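Local coordinates for protein Rho guanine nucleotide exchange factor 11 (Homo sapiens, PDB 5JHH) that probably activates Rho-family GTPases by promoting exchange of GDP for GTP through its linked RhoGEF (DH) and PH domains, at residues R329-I334 with S353-W358; V319-V324 with L361-V366. All coordinates share one frame; numbering follows the deposited sequence.

How the interactions relate
Both contacts lie in the PH domain, with centres about 8 Å apart, and both use helix 352-368: its first turns in interaction 1, later turns in interaction 2. Strands 319-323 and 330-335 follow each other in the chain and pair antiparallel in one sheet. The segments come in the order 319-324, 329-334, 353-358, 361-366, which puts interaction 1 within the span of interaction 2. Probable backbone hydrogen bonds, Phe332 N to Arg322 O and Leu320 N to Ile334 O, join the two strands, while Phe331 packs on Leu362. The C-terminal helix thus packs roughly lengthwise against two neighbouring strands, closing one end of the PH domain's beta structure.

Interaction 1. Residues R329-I334 with S353-W358; sequences RAFFII and SDKNTW
Lys355 lays the carbon part of its side chain against the backbone of Arg329 and Ala330, and this is the tight part of the contact. Its CG, held anti to the backbone N (chi1 -179°), lies 3.6 Å from Arg329 C and meets the edge of the Phe331 ring near its plane, 4.0 Å from CD1. The two side chains run past one another in opposing senses. Further in, Phe331 CE1 comes within 4.1 Å of Trp358 CB, and the indole then leads away from the strand to meet His256 edge-to-face. This packing of Phe331 against the first turns of the C-terminal helix belongs to the PH fold, in which that helix caps one end of a curled beta-sheet; Leu260 of strand 254-263 packs on both aromatic residues.

The polar side is looser. Bends at chi2 and chi3 bring Lys355 CE beside Ala330 O, 3.8 Å away. Beyond it, NZ makes a hydrogen bond with Ser323 OG. A water lies between Lys355 NZ and Ala330 O, 2.6 Å from that oxygen, to which it probably donates, and accepts a weak bond from NZ at 3.3 Å. An alanine in place of Lys355 would probably leave Ser323 OG and the water without their ammonium partner and open a gap beside the Phe331 ring edge. Arg329, partly exposed, directs its CB away from the helix.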
loop_
_atom_site.group_PDB
_atom_site.type_symbol
_atom_site.label_atom_id
_atom_site.label_comp_id
_atom_site.label_asym_id
_atom_site.label_seq_id
_atom_site.Cartn_x
_atom_site.Cartn_y
_atom_site.Cartn_z
ATOM N N ARG A 329 0.002 25.807 -4.855
ATOM C CA ARG A 329 -0.374 24.711 -5.740
ATOM C C ARG A 329 0.305 24.809 -7.092
ATOM O O ARG A 329 0.152 23.920 -7.941
ATOM C CB ARG A 329 -1.866 24.738 -6.008
ATOM C CG ARG A 329 -2.734 24.442 -4.813
ATOM C CD ARG A 329 -4.183 24.474 -5.259
ATOM N NE ARG A 329 -5.046 24.229 -4.122
ATOM C CZ ARG A 329 -5.387 25.139 -3.211
ATOM N NH1 ARG A 329 -4.954 26.391 -3.310
ATOM N NH2 ARG A 329 -6.176 24.792 -2.197
ATOM N N ALA A 330 1.029 25.894 -7.320
ATOM C CA ALA A 330 1.543 26.141 -8.649
ATOM C C ALA A 330 3.039 26.053 -8.681
ATOM O O ALA A 330 3.701 26.365 -7.691
ATOM C CB ALA A 330 1.115 27.509 -9.116
ATOM N N PHE A 331 3.554 25.724 -9.864
ATOM C CA PHE A 331 4.989 25.730 -10.135
ATOM C C PHE A 331 5.244 26.081 -11.598
ATOM O O PHE A 331 4.357 25.927 -12.430
ATOM C CB PHE A 331 5.609 24.369 -9.802
ATOM C CG PHE A 331 5.050 23.222 -10.611
ATOM C CD1 PHE A 331 3.952 22.507 -10.155
ATOM C CD2 PHE A 331 5.630 22.847 -11.803
ATOM C CE1 PHE A 331 3.442 21.444 -10.885
ATOM C CE2 PHE A 331 5.126 21.790 -12.522
ATOM C CZ PHE A 331 4.029 21.092 -12.071
ATOM N N PHE A 332 6.458 26.559 -11.883
ATOM C CA PHE A 332 6.865 26.996 -13.227
ATOM C C PHE A 332 7.848 26.010 -13.841
ATOM O O PHE A 332 8.742 25.479 -13.173
ATOM C CB PHE A 332 7.581 28.352 -13.171
ATOM C CG PHE A 332 6.732 29.503 -12.659
ATOM C CD1 PHE A 332 5.445 29.708 -13.104
ATOM C CD2 PHE A 332 7.254 30.405 -11.762
ATOM C CE1 PHE A 332 4.696 30.772 -12.642
ATOM C CE2 PHE A 332 6.516 31.507 -11.314
ATOM C CZ PHE A 332 5.237 31.682 -11.749
ATOM N N ILE A 333 7.706 25.813 -15.134
ATOM C CA ILE A 333 8.737 25.188 -15.894
ATOM C C ILE A 333 9.262 26.179 -16.922
ATOM O O ILE A 333 8.513 26.723 -17.740
ATOM C CB ILE A 333 8.236 23.925 -16.573
ATOM C CG1 ILE A 333 7.704 22.967 -15.498
ATOM C CG2 ILE A 333 9.358 23.299 -17.399
ATOM C CD1 ILE A 333 6.984 21.762 -16.053
ATOM N N ILE A 334 10.574 26.383 -16.869
ATOM C CA ILE A 334 11.257 27.385 -17.651
ATOM C C ILE A 334 12.174 26.692 -18.639
ATOM O O ILE A 334 13.121 26.029 -18.233
ATOM C CB ILE A 334 12.077 28.264 -16.723
ATOM C CG1 ILE A 334 11.180 28.782 -15.592
ATOM C CG2 ILE A 334 12.748 29.374 -17.514
ATOM C CD1 ILE A 334 11.840 29.778 -14.668
ATOM N N SER A 353 0.129 19.634 -1.397
ATOM C CA SER A 353 0.834 18.327 -1.286
ATOM C C SER A 353 1.211 17.778 -2.642
ATOM O O SER A 353 2.351 17.388 -2.873
ATOM C CB SER A 353 0.001 17.270 -0.550
ATOM O OG SER A 353 0.607 15.984 -0.642
ATOM N N ASP A 354 0.249 17.803 -3.544
ATOM C CA ASP A 354 0.478 17.345 -4.874
ATOM C C ASP A 354 1.554 18.114 -5.582
ATOM O O ASP A 354 2.295 17.572 -6.420
ATOM C CB ASP A 354 -0.781 17.448 -5.678
ATOM C CG ASP A 354 -1.125 16.139 -6.328
ATOM O OD1 ASP A 354 -1.468 15.146 -5.567
ATOM O OD2 ASP A 354 -0.958 16.111 -7.581
ATOM N N LYS A 355 1.555 19.414 -5.319
ATOM C CA LYS A 355 2.528 20.285 -5.899
ATOM C C LYS A 355 3.910 19.958 -5.332
ATOM O O LYS A 355 4.862 19.846 -6.104
ATOM C CB LYS A 355 2.133 21.729 -5.681
ATOM C CG LYS A 355 3.097 22.744 -6.287
ATOM C CD LYS A 355 3.887 23.393 -5.176
ATOM C CE LYS A 355 5.302 23.681 -5.618
ATOM N NZ LYS A 355 6.079 24.110 -4.420
ATOM N N ASN A 356 4.018 19.766 -4.011
ATOM C CA ASN A 356 5.246 19.239 -3.463
ATOM C C ASN A 356 5.700 17.944 -4.150
ATOM O O ASN A 356 6.860 17.804 -4.486
ATOM C CB ASN A 356 5.145 19.009 -1.956
ATOM C CG ASN A 356 4.798 20.275 -1.181
ATOM O OD1 ASN A 356 4.330 20.192 -0.045
ATOM N ND2 ASN A 356 5.027 21.441 -1.774
ATOM N N THR A 357 4.799 17.000 -4.349
ATOM C CA THR A 357 5.177 15.746 -4.988
ATOM C C THR A 357 5.666 15.973 -6.402
ATOM O O THR A 357 6.713 15.510 -6.790
ATOM C CB THR A 357 3.984 14.780 -5.049
ATOM O OG1 THR A 357 3.612 14.464 -3.709
ATOM C CG2 THR A 357 4.353 13.516 -5.788
ATOM N N TRP A 358 4.845 16.622 -7.197
ATOM C CA TRP A 358 5.212 16.951 -8.553
ATOM C C TRP A 358 6.589 17.667 -8.668
ATOM O O TRP A 358 7.387 17.352 -9.559
ATOM C CB TRP A 358 4.139 17.829 -9.142
ATOM C CG TRP A 358 3.091 17.096 -9.861
ATOM C CD1 TRP A 358 1.804 16.919 -9.472
ATOM C CD2 TRP A 358 3.219 16.483 -11.134
ATOM N NE1 TRP A 358 1.113 16.215 -10.438
ATOM C CE2 TRP A 358 1.971 15.912 -11.452
ATOM C CE3 TRP A 358 4.277 16.341 -12.033
ATOM C CZ2 TRP A 358 1.748 15.237 -12.622
ATOM C CZ3 TRP A 358 4.062 15.669 -13.186
ATOM C CH2 TRP A 358 2.811 15.107 -13.479
HETATM O O HOH W 1 4.639 26.877 -5.357
#

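Interaction 2. Residues V319-V324 with L361-V366; sequences VLIRSV and LLEEAV
Strand 319-323 and helix segment 361-366 run nearly antiparallel, their axes at 155° with a closest approach of 8.7 Å. The backbones are nearest at Ile321 and Glu363, whose CA atoms are 6.5 Å apart, and no hydrogen bond joins the segments; the contact is made mainly by side chains. Ile321 reaches toward the helix and touches three of its residues. Its CD1 lies 4.0 Å from Leu362 CB, the two side chains lying roughly perpendicular, and its CG1 is 4.2 Å from Val366 CG2. On its other branch, CG2 meets Glu363 CG at 4.1 Å; the methylene there serves as an apolar surface, while the rest of the acidic chain runs on extended. At the start of the strand the valines meet methyl to methyl, Val319 CG2 lying 3.9 Å from Val366 CG2. The other methyl of Val366, CG1, stands anti to the backbone N (chi1 164°) and rests 3.8 Å from Val319 O. Leu362 and Val319 are buried, whereas Ile321, Glu363 and Val366 remain partly exposed, which places this packing at the border of the core. Met359, one turn before Glu363, and Ile333 of the neighbouring strand also pack on Ile321. Such apolar packing of the C-terminal helix against strands of the curled sheet is characteristic of the PH domain fold.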
loop_
_atom_site.group_PDB
_atom_site.type_symbol
_atom_site.label_atom_id
_atom_site.label_comp_id
_atom_site.label_asym_id
_atom_site.label_seq_id
_atom_site.Cartn_x
_atom_site.Cartn_y
_atom_site.Cartn_z
ATOM N N VAL A 319 15.250 22.298 -19.113
ATOM C CA VAL A 319 14.317 23.066 -18.316
ATOM C C VAL A 319 14.783 23.246 -16.898
ATOM O O VAL A 319 15.639 22.514 -16.393
ATOM C CB VAL A 319 12.872 22.499 -18.252
ATOM C CG1 VAL A 319 12.268 22.227 -19.623
ATOM C CG2 VAL A 319 12.819 21.247 -17.412
ATOM N N LEU A 320 14.175 24.247 -16.271
ATOM C CA LEU A 320 14.323 24.526 -14.847
ATOM C C LEU A 320 12.945 24.537 -14.183
ATOM O O LEU A 320 11.937 24.841 -14.824
ATOM C CB LEU A 320 14.976 25.895 -14.638
ATOM C CG LEU A 320 16.346 26.083 -15.288
ATOM C CD1 LEU A 320 16.835 27.489 -14.968
ATOM C CD2 LEU A 320 17.360 25.034 -14.841
ATOM N N ILE A 321 12.917 24.268 -12.884
ATOM C CA ILE A 321 11.676 24.092 -12.157
ATOM C C ILE A 321 11.639 25.135 -11.053
ATOM O O ILE A 321 12.578 25.243 -10.283
ATOM C CB ILE A 321 11.630 22.682 -11.505
ATOM C CG1 ILE A 321 11.887 21.581 -12.544
ATOM C CG2 ILE A 321 10.313 22.451 -10.773
ATOM C CD1 ILE A 321 10.864 21.506 -13.661
ATOM N N ARG A 322 10.571 25.919 -10.959
ATOM C CA ARG A 322 10.540 26.901 -9.891
ATOM C C ARG A 322 9.192 26.972 -9.165
ATOM O O ARG A 322 8.145 26.921 -9.775
ATOM C CB ARG A 322 10.948 28.271 -10.417
ATOM C CG ARG A 322 11.244 29.318 -9.326
ATOM C CD ARG A 322 11.590 30.630 -10.002
ATOM N NE ARG A 322 11.646 31.799 -9.141
ATOM C CZ ARG A 322 12.736 32.246 -8.517
ATOM N NH1 ARG A 322 13.884 31.578 -8.567
ATOM N NH2 ARG A 322 12.672 33.366 -7.819
ATOM N N SER A 323 9.249 27.065 -7.847
ATOM C CA SER A 323 8.059 27.373 -7.039
ATOM C C SER A 323 7.526 28.769 -7.301
ATOM O O SER A 323 8.265 29.662 -7.686
ATOM C CB SER A 323 8.409 27.323 -5.562
ATOM O OG SER A 323 8.110 26.080 -5.015
ATOM N N VAL A 324 6.255 28.956 -6.987
ATOM C CA VAL A 324 5.568 30.234 -7.091
ATOM C C VAL A 324 5.254 30.703 -5.662
ATOM O O VAL A 324 4.480 30.056 -4.940
ATOM C CB VAL A 324 4.260 30.059 -7.900
ATOM C CG1 VAL A 324 3.526 31.386 -8.080
ATOM C CG2 VAL A 324 4.544 29.399 -9.249
ATOM N N LEU A 361 9.608 15.363 -7.685
ATOM C CA LEU A 361 9.926 14.401 -8.693
ATOM C C LEU A 361 10.465 15.075 -9.931
ATOM O O LEU A 361 11.364 14.559 -10.565
ATOM C CB LEU A 361 8.731 13.512 -9.009
ATOM C CG LEU A 361 8.259 12.624 -7.843
ATOM C CD1 LEU A 361 6.841 12.158 -8.111
ATOM C CD2 LEU A 361 9.197 11.433 -7.662
ATOM N N LEU A 362 9.933 16.246 -10.259
ATOM C CA LEU A 362 10.420 16.985 -11.403
ATOM C C LEU A 362 11.859 17.388 -11.214
ATOM O O LEU A 362 12.668 17.197 -12.091
ATOM C CB LEU A 362 9.585 18.228 -11.659
ATOM C CG LEU A 362 8.350 17.986 -12.508
ATOM C CD1 LEU A 362 7.359 19.133 -12.375
ATOM C CD2 LEU A 362 8.732 17.764 -13.953
ATOM N N GLU A 363 12.193 17.931 -10.063
ATOM C CA GLU A 363 13.569 18.329 -9.835
ATOM C C GLU A 363 14.512 17.109 -9.936
ATOM O O GLU A 363 15.561 17.187 -10.584
ATOM C CB GLU A 363 13.697 19.031 -8.477
ATOM C CG GLU A 363 13.045 20.417 -8.416
ATOM C CD GLU A 363 13.020 21.016 -7.002
ATOM O OE1 GLU A 363 12.916 20.245 -6.020
ATOM O OE2 GLU A 363 13.103 22.257 -6.868
ATOM N N GLU A 364 14.137 15.994 -9.319
ATOM C CA GLU A 364 14.977 14.794 -9.330
ATOM C C GLU A 364 15.203 14.367 -10.782
ATOM O O GLU A 364 16.332 14.165 -11.229
ATOM C CB GLU A 364 14.337 13.686 -8.454
ATOM C CG GLU A 364 15.058 12.329 -8.402
ATOM C CD GLU A 364 16.497 12.359 -7.828
ATOM O OE1 GLU A 364 16.996 13.432 -7.383
ATOM O OE2 GLU A 364 17.153 11.287 -7.832
ATOM N N ALA A 365 14.149 14.340 -11.562
ATOM C CA ALA A 365 14.267 13.823 -12.920
ATOM C C ALA A 365 15.153 14.728 -13.754
ATOM O O ALA A 365 15.887 14.259 -14.605
ATOM C CB ALA A 365 12.913 13.736 -13.553
ATOM N N VAL A 366 15.049 16.026 -13.505
ATOM C CA VAL A 366 15.897 17.001 -14.160
ATOM C C VAL A 366 17.366 16.825 -13.796
ATOM O O VAL A 366 18.202 16.850 -14.682
ATOM C CB VAL A 366 15.441 18.465 -13.894
ATOM C CG1 VAL A 366 16.543 19.485 -14.240
ATOM C CG2 VAL A 366 14.193 18.757 -14.708
#